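Local coordinates for protein probable branched-chain-amino-acid aminotransferase (Thermotoga maritima MSB8, PDB 3CSW) that probably transfers the amino group of leucine, isoleucine or valine to 2-oxoglutarate, using pyridoxal 5'-phosphate as cofactor, at residues P53-K58 / D201-E206; E206-L211 / F236-S241; R47-A52 / F274-E279. All coordinates share one frame; numbering follows the deposited sequence.

Contact 1: P53-K58 / D201-E206; sequences PFAAYK and DGITRE. With PLP (pyridoxal-5'-phosphate), chain E.
With its CG anti to the carbonyl carbon (chi1 -69°) and the chain extended beyond, K58 reaches from the start of helix 56-68 to E206, whose own extended side chain, CG anti to the backbone N (chi1 174°), comes from the opposite direction. K58 NZ forms a salt bridge with E206 OE2; the modelled 2.5 Å is unusually short, so its exact length is doubtful. The same NZ is also bonded to E280 OE2 and N281 OD1, so the ammonium gathers two carboxylates and an amide. Beside this bridge I203 lies between the segments: its CD1 packs on K58 CB at 3.6 Å, and its CG2 meets A55 CB at 3.7 Å. Were K58 an alanine, the neighbouring carboxylates of E206 and E280 would probably be left without the cation they share.

On its other flank the 201-206 segment holds the cofactor phosphate. G202 is the N-cap of helix 203-214, and the first turn offers I203 N to O1P of PLP at 2.9 Å and T204 N to O2P at 3.0 Å. T204 OG1 adds a bond to O2P of 2.7 Å, which gives that oxygen two donors from one residue. R62 also binds the cofactor. The phosphate thus sits at the N-terminal end of a helix, where the helix dipole is likely to help stabilise its negative charge.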
loop_
_atom_site.group_PDB
_atom_site.type_symbol
_atom_site.label_atom_id
_atom_site.label_comp_id
_atom_site.label_asym_id
_atom_site.label_seq_id
_atom_site.Cartn_x
_atom_site.Cartn_y
_atom_site.Cartn_z
ATOM N N PRO A 53 16.327 -0.057 -39.198
ATOM C CA PRO A 53 15.873 0.110 -37.797
ATOM C C PRO A 53 14.347 0.204 -37.617
ATOM O O PRO A 53 13.670 1.089 -38.186
ATOM C CB PRO A 53 16.584 1.380 -37.314
ATOM C CG PRO A 53 17.106 2.054 -38.529
ATOM C CD PRO A 53 17.160 1.064 -39.664
ATOM N N PHE A 54 13.848 -0.737 -36.819
ATOM C CA PHE A 54 12.441 -0.919 -36.548
ATOM C C PHE A 54 11.887 0.032 -35.481
ATOM O O PHE A 54 12.470 0.206 -34.407
ATOM C CB PHE A 54 12.179 -2.362 -36.100
ATOM C CG PHE A 54 10.716 -2.666 -35.876
ATOM C CD1 PHE A 54 9.821 -2.663 -36.953
ATOM C CD2 PHE A 54 10.233 -2.940 -34.606
ATOM C CE1 PHE A 54 8.481 -2.941 -36.753
ATOM C CE2 PHE A 54 8.889 -3.210 -34.398
ATOM C CZ PHE A 54 8.014 -3.202 -35.461
ATOM N N ALA A 55 10.723 0.600 -35.792
ATOM C CA ALA A 55 9.994 1.492 -34.901
ATOM C C ALA A 55 10.867 2.615 -34.392
ATOM O O ALA A 55 10.732 3.011 -33.240
ATOM C CB ALA A 55 9.343 0.715 -33.727
ATOM N N ALA A 56 11.697 3.180 -35.277
ATOM C CA ALA A 56 12.665 4.193 -34.887
ATOM C C ALA A 56 12.006 5.435 -34.274
ATOM O O ALA A 56 12.433 5.918 -33.221
ATOM C CB ALA A 56 13.571 4.558 -36.042
ATOM N N TYR A 57 10.946 5.927 -34.905
ATOM C CA TYR A 57 10.227 7.094 -34.406
ATOM C C TYR A 57 9.569 6.817 -33.044
ATOM O O TYR A 57 9.636 7.639 -32.152
ATOM C CB TYR A 57 9.173 7.586 -35.426
ATOM C CG TYR A 57 8.535 8.875 -34.972
ATOM C CD1 TYR A 57 9.286 10.046 -34.904
ATOM C CD2 TYR A 57 7.206 8.917 -34.561
ATOM C CE1 TYR A 57 8.733 11.225 -34.444
ATOM C CE2 TYR A 57 6.643 10.091 -34.098
ATOM C CZ TYR A 57 7.409 11.244 -34.044
ATOM O OH TYR A 57 6.854 12.420 -33.587
ATOM N N LYS A 58 8.948 5.652 -32.896
ATOM C CA LYS A 58 8.321 5.262 -31.641
ATOM C C LYS A 58 9.320 5.218 -30.491
ATOM O O LYS A 58 9.019 5.676 -29.390
ATOM C CB LYS A 58 7.625 3.905 -31.786
ATOM C CG LYS A 58 6.398 3.983 -32.678
ATOM C CD LYS A 58 5.673 2.670 -32.817
ATOM C CE LYS A 58 4.342 2.882 -33.533
ATOM N NZ LYS A 58 3.708 1.534 -33.766
ATOM N N ASP A 201 4.875 0.856 -21.571
ATOM C CA ASP A 201 4.088 0.689 -22.807
ATOM C C ASP A 201 5.008 0.194 -23.925
ATOM O O ASP A 201 5.464 0.959 -24.772
ATOM C CB ASP A 201 3.374 2.001 -23.223
ATOM C CG ASP A 201 4.315 3.218 -23.245
ATOM O OD1 ASP A 201 5.324 3.238 -22.488
ATOM O OD2 ASP A 201 4.044 4.162 -24.016
ATOM N N GLY A 202 5.312 -1.092 -23.883
ATOM C CA GLY A 202 6.187 -1.683 -24.863
ATOM C C GLY A 202 5.672 -1.527 -26.286
ATOM O O GLY A 202 4.458 -1.618 -26.542
ATOM N N ILE A 203 6.606 -1.276 -27.189
ATOM C CA ILE A 203 6.325 -1.149 -28.623
ATOM C C ILE A 203 5.913 -2.490 -29.273
ATOM O O ILE A 203 5.089 -2.490 -30.189
ATOM C CB ILE A 203 7.528 -0.501 -29.360
ATOM C CG1 ILE A 203 7.659 0.948 -28.863
ATOM C CG2 ILE A 203 7.384 -0.650 -30.917
ATOM C CD1 ILE A 203 8.890 1.674 -29.283
ATOM N N THR A 204 6.462 -3.615 -28.800
ATOM C CA THR A 204 6.025 -4.952 -29.278
ATOM C C THR A 204 4.601 -5.247 -28.815
ATOM O O THR A 204 3.767 -5.719 -29.576
ATOM C CB THR A 204 6.956 -6.100 -28.791
ATOM O OG1 THR A 204 8.320 -5.681 -28.859
ATOM C CG2 THR A 204 6.761 -7.389 -29.633
ATOM N N ARG A 205 4.341 -4.975 -27.541
ATOM C CA ARG A 205 2.996 -5.067 -26.967
ATOM C C ARG A 205 1.946 -4.321 -27.807
ATOM O O ARG A 205 0.915 -4.857 -28.133
ATOM C CB ARG A 205 3.052 -4.510 -25.538
ATOM C CG ARG A 205 1.716 -4.305 -24.824
ATOM C CD ARG A 205 1.888 -3.448 -23.599
ATOM N NE ARG A 205 0.648 -3.369 -22.846
ATOM C CZ ARG A 205 -0.321 -2.490 -23.092
ATOM N NH1 ARG A 205 -0.196 -1.591 -24.066
ATOM N NH2 ARG A 205 -1.411 -2.505 -22.345
ATOM N N GLU A 206 2.208 -3.066 -28.106
ATOM C CA GLU A 206 1.332 -2.220 -28.880
ATOM C C GLU A 206 1.011 -2.859 -30.229
ATOM O O GLU A 206 -0.157 -2.942 -30.604
ATOM C CB GLU A 206 2.040 -0.869 -29.048
ATOM C CG GLU A 206 1.430 0.208 -29.926
ATOM C CD GLU A 206 2.511 1.289 -30.238
ATOM O OE1 GLU A 206 2.967 2.023 -29.314
ATOM O OE2 GLU A 206 2.957 1.345 -31.398
HETATM N N1 PLP E . 9.055 -4.099 -19.818
HETATM C C2 PLP E . 10.306 -3.669 -19.387
HETATM C C2A PLP E . 10.520 -3.519 -17.912
HETATM C C3 PLP E . 11.321 -3.394 -20.330
HETATM O O3 PLP E . 12.589 -3.050 -19.924
HETATM C C4 PLP E . 11.053 -3.558 -21.710
HETATM C C4A PLP E . 12.134 -3.335 -22.732
HETATM O O4A PLP E . 12.952 -4.241 -22.982
HETATM C C5 PLP E . 9.784 -4.000 -22.120
HETATM C C6 PLP E . 8.796 -4.255 -21.165
HETATM C C5A PLP E . 9.513 -4.408 -23.550
HETATM O O4P PLP E . 9.222 -3.265 -24.342
HETATM P P PLP E . 9.473 -3.227 -25.953
HETATM O O1P PLP E . 9.356 -1.775 -26.461
HETATM O O2P PLP E . 8.442 -4.079 -26.637
HETATM O O3P PLP E . 10.874 -3.786 -26.162
#

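Contact 2: E206-L211 / F236-S241; sequences ENVIKL and FLTHTS. With PLP (pyridoxal-5'-phosphate), chain E.
V208 carries this contact alone from the helix side, meeting F236 and T238 with its two methyl groups. Two residues before it, E206 starts the segment, and its backbone O accepts from K210 N. N207 follows; its side-chain amide is turned to other parts of the chain, OD1 taking a bond from N281. At V208 the methyls divide the work: CG1, set anti to the backbone N (chi1 169°), reaches the edge of the F236 ring near its plane, 3.9 Å from CZ, while CG2 meets T238 CG2 at 3.9 Å. T238 CG2 itself lies at the edge of the same ring, in its plane, so three apolar groups close on one another.

Past the strand, T240 binds PLP O3P through its backbone N at 3.1 Å and its OG1 at 2.8 Å, a double grip on one phosphate oxygen.

The contact lays helix 203-214 against strand 234-239 of a mixed sheet. F236 stacks on F183 of the adjoining strand 181-186, V244 of strand 243-247 touches both V208 and F236, and F271 of helix 262-276 packs on V208.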
loop_
_atom_site.group_PDB
_atom_site.type_symbol
_atom_site.label_atom_id
_atom_site.label_comp_id
_atom_site.label_asym_id
_atom_site.label_seq_id
_atom_site.Cartn_x
_atom_site.Cartn_y
_atom_site.Cartn_z
ATOM N N GLU A 206 2.208 -3.066 -28.106
ATOM C CA GLU A 206 1.332 -2.220 -28.880
ATOM C C GLU A 206 1.011 -2.859 -30.229
ATOM O O GLU A 206 -0.157 -2.942 -30.604
ATOM C CB GLU A 206 2.040 -0.869 -29.048
ATOM C CG GLU A 206 1.430 0.208 -29.926
ATOM C CD GLU A 206 2.511 1.289 -30.238
ATOM O OE1 GLU A 206 2.967 2.023 -29.314
ATOM O OE2 GLU A 206 2.957 1.345 -31.398
ATOM N N ASN A 207 2.049 -3.313 -30.938
ATOM C CA ASN A 207 1.907 -3.983 -32.232
ATOM C C ASN A 207 1.114 -5.271 -32.178
ATOM O O ASN A 207 0.329 -5.556 -33.097
ATOM C CB ASN A 207 3.274 -4.245 -32.861
ATOM C CG ASN A 207 3.814 -3.030 -33.600
ATOM O OD1 ASN A 207 3.229 -2.578 -34.586
ATOM N ND2 ASN A 207 4.946 -2.526 -33.154
ATOM N N VAL A 208 1.307 -6.044 -31.103
ATOM C CA VAL A 208 0.583 -7.303 -30.911
ATOM C C VAL A 208 -0.905 -7.038 -30.671
ATOM O O VAL A 208 -1.729 -7.772 -31.186
ATOM C CB VAL A 208 1.212 -8.155 -29.778
ATOM C CG1 VAL A 208 0.318 -9.348 -29.390
ATOM C CG2 VAL A 208 2.623 -8.625 -30.219
ATOM N N ILE A 209 -1.238 -5.988 -29.917
ATOM C CA ILE A 209 -2.645 -5.597 -29.683
ATOM C C ILE A 209 -3.331 -5.251 -31.014
ATOM O O ILE A 209 -4.460 -5.717 -31.304
ATOM C CB ILE A 209 -2.759 -4.430 -28.648
ATOM C CG1 ILE A 209 -2.369 -4.934 -27.256
ATOM C CG2 ILE A 209 -4.193 -3.844 -28.594
ATOM C CD1 ILE A 209 -2.161 -3.851 -26.213
ATOM N N LYS A 210 -2.633 -4.475 -31.847
ATOM C CA LYS A 210 -3.135 -4.133 -33.180
ATOM C C LYS A 210 -3.249 -5.350 -34.088
ATOM O O LYS A 210 -4.199 -5.463 -34.865
ATOM C CB LYS A 210 -2.251 -3.067 -33.832
ATOM C CG LYS A 210 -2.268 -1.771 -33.068
ATOM C CD LYS A 210 -1.561 -0.654 -33.805
ATOM C CE LYS A 210 -1.224 0.486 -32.828
ATOM N NZ LYS A 210 -1.289 1.833 -33.447
ATOM N N LEU A 211 -2.271 -6.239 -34.026
ATOM C CA LEU A 211 -2.321 -7.478 -34.800
ATOM C C LEU A 211 -3.493 -8.335 -34.348
ATOM O O LEU A 211 -4.213 -8.900 -35.182
ATOM C CB LEU A 211 -1.021 -8.273 -34.663
ATOM C CG LEU A 211 -0.963 -9.669 -35.285
ATOM C CD1 LEU A 211 -1.140 -9.609 -36.791
ATOM C CD2 LEU A 211 0.346 -10.329 -34.920
ATOM N N PHE A 236 2.242 -15.726 -23.076
ATOM C CA PHE A 236 3.417 -15.352 -23.876
ATOM C C PHE A 236 3.960 -13.978 -23.473
ATOM O O PHE A 236 3.273 -13.195 -22.788
ATOM C CB PHE A 236 3.158 -15.455 -25.398
ATOM C CG PHE A 236 2.183 -14.419 -25.979
ATOM C CD1 PHE A 236 2.627 -13.151 -26.351
ATOM C CD2 PHE A 236 0.850 -14.751 -26.223
ATOM C CE1 PHE A 236 1.751 -12.219 -26.906
ATOM C CE2 PHE A 236 -0.031 -13.830 -26.785
ATOM C CZ PHE A 236 0.426 -12.553 -27.123
ATOM N N LEU A 237 5.205 -13.726 -23.887
ATOM C CA LEU A 237 5.906 -12.484 -23.639
ATOM C C LEU A 237 6.138 -11.742 -24.941
ATOM O O LEU A 237 6.184 -12.348 -26.015
ATOM C CB LEU A 237 7.270 -12.745 -22.993
ATOM C CG LEU A 237 7.342 -13.674 -21.789
ATOM C CD1 LEU A 237 8.807 -13.931 -21.395
ATOM C CD2 LEU A 237 6.503 -13.118 -20.620
ATOM N N THR A 238 6.308 -10.428 -24.847
ATOM C CA THR A 238 6.657 -9.616 -26.007
ATOM C C THR A 238 7.834 -8.691 -25.667
ATOM O O THR A 238 7.827 -8.030 -24.643
ATOM C CB THR A 238 5.431 -8.766 -26.503
ATOM O OG1 THR A 238 5.049 -7.815 -25.500
ATOM C CG2 THR A 238 4.233 -9.650 -26.827
ATOM N N HIS A 239 8.841 -8.646 -26.526
ATOM C CA HIS A 239 9.932 -7.679 -26.386
ATOM C C HIS A 239 10.621 -7.450 -27.735
ATOM O O HIS A 239 10.512 -8.260 -28.629
ATOM C CB HIS A 239 10.934 -8.083 -25.277
ATOM C CG HIS A 239 11.638 -9.386 -25.501
ATOM N ND1 HIS A 239 12.949 -9.465 -25.940
ATOM C CD2 HIS A 239 11.228 -10.663 -25.314
ATOM C CE1 HIS A 239 13.307 -10.734 -26.022
ATOM N NE2 HIS A 239 12.285 -11.482 -25.654
ATOM N N THR A 240 11.331 -6.336 -27.862
ATOM C CA THR A 240 11.913 -5.911 -29.125
ATOM C C THR A 240 12.700 -6.988 -29.894
ATOM O O THR A 240 12.445 -7.226 -31.088
ATOM C CB THR A 240 12.824 -4.643 -28.935
ATOM O OG1 THR A 240 12.010 -3.476 -28.722
ATOM C CG2 THR A 240 13.670 -4.405 -30.154
ATOM N N SER A 241 13.648 -7.639 -29.219
ATOM C CA SER A 241 14.581 -8.502 -29.930
ATOM C C SER A 241 13.926 -9.712 -30.546
ATOM O O SER A 241 14.248 -10.047 -31.679
ATOM C CB SER A 241 15.783 -8.907 -29.047
ATOM O OG SER A 241 15.371 -9.554 -27.859
HETATM N N1 PLP E . 9.055 -4.099 -19.818
HETATM C C2 PLP E . 10.306 -3.669 -19.387
HETATM C C2A PLP E . 10.520 -3.519 -17.912
HETATM C C3 PLP E . 11.321 -3.394 -20.330
HETATM O O3 PLP E . 12.589 -3.050 -19.924
HETATM C C4 PLP E . 11.053 -3.558 -21.710
HETATM C C4A PLP E . 12.134 -3.335 -22.732
HETATM O O4A PLP E . 12.952 -4.241 -22.982
HETATM C C5 PLP E . 9.784 -4.000 -22.120
HETATM C C6 PLP E . 8.796 -4.255 -21.165
HETATM C C5A PLP E . 9.513 -4.408 -23.550
HETATM O O4P PLP E . 9.222 -3.265 -24.342
HETATM P P PLP E . 9.473 -3.227 -25.953
HETATM O O1P PLP E . 9.356 -1.775 -26.461
HETATM O O2P PLP E . 8.442 -4.079 -26.637
HETATM O O3P PLP E . 10.874 -3.786 -26.162
#

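Contact 3: R47-A52 / F274-E279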
loop_
_atom_site.group_PDB
_atom_site.type_symbol
_atom_site.label_atom_id
_atom_site.label_comp_id
_atom_site.label_asym_id
_atom_site.label_seq_id
_atom_site.Cartn_x
_atom_site.Cartn_y
_atom_site.Cartn_z
ATOM N N ARG A 47 15.786 -3.113 -32.705
ATOM C CA ARG A 47 16.332 -4.145 -33.586
ATOM C C ARG A 47 16.053 -3.743 -35.022
ATOM O O ARG A 47 15.286 -2.829 -35.271
ATOM C CB ARG A 47 15.733 -5.518 -33.300
ATOM C CG ARG A 47 14.267 -5.674 -33.675
ATOM C CD ARG A 47 13.914 -7.140 -33.853
ATOM N NE ARG A 47 14.443 -7.607 -35.119
ATOM C CZ ARG A 47 14.426 -8.869 -35.522
ATOM N NH1 ARG A 47 13.929 -9.835 -34.750
ATOM N NH2 ARG A 47 14.912 -9.163 -36.719
ATOM N N THR A 48 16.687 -4.432 -35.966
ATOM C CA THR A 48 16.447 -4.204 -37.371
ATOM C C THR A 48 15.690 -5.377 -37.987
ATOM O O THR A 48 15.728 -6.490 -37.474
ATOM C CB THR A 48 17.763 -4.059 -38.156
ATOM O OG1 THR A 48 18.531 -5.257 -37.987
ATOM C CG2 THR A 48 18.580 -2.848 -37.660
ATOM N N TYR A 49 14.968 -5.066 -39.064
ATOM C CA TYR A 49 14.430 -6.050 -40.011
ATOM C C TYR A 49 15.014 -5.630 -41.357
ATOM O O TYR A 49 14.936 -4.457 -41.738
ATOM C CB TYR A 49 12.909 -6.064 -40.046
ATOM C CG TYR A 49 12.274 -6.608 -38.779
ATOM C CD1 TYR A 49 12.249 -7.981 -38.504
ATOM C CD2 TYR A 49 11.681 -5.752 -37.857
ATOM C CE1 TYR A 49 11.646 -8.482 -37.325
ATOM C CE2 TYR A 49 11.084 -6.239 -36.681
ATOM C CZ TYR A 49 11.078 -7.591 -36.415
ATOM O OH TYR A 49 10.480 -8.025 -35.254
ATOM N N SER A 50 15.655 -6.574 -42.040
ATOM C CA SER A 50 16.393 -6.292 -43.279
ATOM C C SER A 50 17.404 -5.182 -43.081
ATOM O O SER A 50 17.644 -4.380 -43.993
ATOM C CB SER A 50 15.449 -5.933 -44.431
ATOM O OG SER A 50 14.585 -7.019 -44.720
ATOM N N ARG A 51 17.984 -5.130 -41.882
ATOM C CA ARG A 51 19.015 -4.159 -41.557
ATOM C C ARG A 51 18.480 -2.723 -41.487
ATOM O O ARG A 51 19.264 -1.769 -41.365
ATOM C CB ARG A 51 20.193 -4.302 -42.542
ATOM C CG ARG A 51 20.667 -5.779 -42.657
ATOM C CD ARG A 51 21.599 -6.066 -43.818
ATOM N NE ARG A 51 22.761 -5.181 -43.823
ATOM C CZ ARG A 51 22.960 -4.187 -44.691
ATOM N NH1 ARG A 51 22.078 -3.908 -45.653
ATOM N NH2 ARG A 51 24.065 -3.455 -44.596
ATOM N N ALA A 52 17.151 -2.580 -41.534
ATOM C CA ALA A 52 16.478 -1.283 -41.337
ATOM C C ALA A 52 15.996 -1.168 -39.884
ATOM O O ALA A 52 15.324 -2.080 -39.387
ATOM C CB ALA A 52 15.298 -1.141 -42.285
ATOM N N PHE A 274 3.035 -8.511 -40.431
ATOM C CA PHE A 274 2.180 -7.398 -40.010
ATOM C C PHE A 274 2.998 -6.135 -39.680
ATOM O O PHE A 274 2.685 -5.047 -40.145
ATOM C CB PHE A 274 1.315 -7.815 -38.816
ATOM C CG PHE A 274 0.453 -6.708 -38.265
ATOM C CD1 PHE A 274 -0.801 -6.447 -38.807
ATOM C CD2 PHE A 274 0.892 -5.928 -37.187
ATOM C CE1 PHE A 274 -1.607 -5.409 -38.290
ATOM C CE2 PHE A 274 0.107 -4.883 -36.688
ATOM C CZ PHE A 274 -1.154 -4.642 -37.232
ATOM N N VAL A 275 4.044 -6.273 -38.878
ATOM C CA VAL A 275 4.807 -5.090 -38.442
ATOM C C VAL A 275 5.669 -4.501 -39.573
ATOM O O VAL A 275 5.881 -3.287 -39.628
ATOM C CB VAL A 275 5.629 -5.358 -37.150
ATOM C CG1 VAL A 275 4.697 -5.831 -36.040
ATOM C CG2 VAL A 275 6.790 -6.360 -37.412
ATOM N N LEU A 276 6.140 -5.355 -40.478
ATOM C CA LEU A 276 6.903 -4.901 -41.617
ATOM C C LEU A 276 6.034 -4.068 -42.571
ATOM O O LEU A 276 6.558 -3.225 -43.285
ATOM C CB LEU A 276 7.536 -6.073 -42.378
ATOM C CG LEU A 276 8.743 -6.801 -41.784
ATOM C CD1 LEU A 276 9.109 -7.967 -42.707
ATOM C CD2 LEU A 276 9.907 -5.865 -41.668
ATOM N N ASN A 277 4.717 -4.261 -42.564
ATOM C CA ASN A 277 3.871 -3.469 -43.450
ATOM C C ASN A 277 2.999 -2.425 -42.756
ATOM O O ASN A 277 2.114 -1.852 -43.378
ATOM C CB ASN A 277 3.049 -4.361 -44.401
ATOM C CG ASN A 277 2.784 -3.692 -45.785
ATOM O OD1 ASN A 277 3.486 -2.773 -46.218
ATOM N ND2 ASN A 277 1.774 -4.175 -46.468
ATOM N N LEU A 278 3.284 -2.137 -41.488
ATOM C CA LEU A 278 2.555 -1.110 -40.749
ATOM C C LEU A 278 3.438 0.144 -40.775
ATOM O O LEU A 278 4.520 0.143 -40.199
ATOM C CB LEU A 278 2.252 -1.588 -39.324
ATOM C CG LEU A 278 1.041 -0.939 -38.658
ATOM C CD1 LEU A 278 -0.235 -1.515 -39.247
ATOM C CD2 LEU A 278 1.071 -1.141 -37.143
ATOM N N GLU A 279 2.980 1.188 -41.472
ATOM C CA GLU A 279 3.774 2.421 -41.733
ATOM C C GLU A 279 4.248 3.163 -40.478
ATOM O O GLU A 279 5.334 3.744 -40.465
ATOM C CB GLU A 279 2.975 3.396 -42.637
ATOM C CG GLU A 279 3.494 4.845 -42.686
ATOM C CD GLU A 279 4.907 4.977 -43.263
ATOM O OE1 GLU A 279 5.397 4.012 -43.875
ATOM O OE2 GLU A 279 5.531 6.056 -43.121
#
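T48 O is gripped side-on by R47, whose NE and NH2 each lie 2.9 Å from it. The oxygen sits in the guanidinium plane, 1° out of it; NH2 approaches in the carbonyl plane, whereas NE stands above that plane. Held flat in this way, the guanidinium turns one face to the Y49 ring, with Y49 CE1 3.3 Å above its centre, and NE lies over a face of that ring, offset toward the rim.

Y49 makes the contact with 274-279. Its CG is anti to the carbonyl carbon (chi1 -69°), and its CB points toward the end of helix 262-276. L276 CD2 presses on Y49 CB, at 3.4 Å, and lies 3.8 Å from Y49 CG. V275 CG2 approaches Y49 CE2 more loosely, at 4.4 Å. The contact is apolar, its methyls meeting the ring obliquely.

Y49 also opens a type I' turn that ends at A52, closing the hairpin between strands 42-49 and 52-53. Through Y49, this edge of the six-stranded antiparallel sheet rests on the C-terminal end of helix 262-276. F271 and E272 also touch Y49, F54 meets it edge-to-face, and helix 203-214 packs on the same helix end, with L211 on F274 and N207 on V275.

How the contacts relate
Contacts 1 and 2 share E206 and helix 203-214, using it at successive turns, and both bind the PLP phosphate: the helix start at I203 and T204, and T240 just past the strand. Contact 2 is wholly buried and apolar between its segments, whereas contact 1 is partly buried and mixes a charged bridge with isoleucine packing. The centre of contact 3 lies about 16 Å from the centre of the chain, against about 8 and 9 Å for contacts 1 and 2, and it includes the exposed L276. It is tied to the others nevertheless: the backbone N of F54 probably bonds R47 O, joining it to contact 1, while N207 packs against L278, joining it to contact 2.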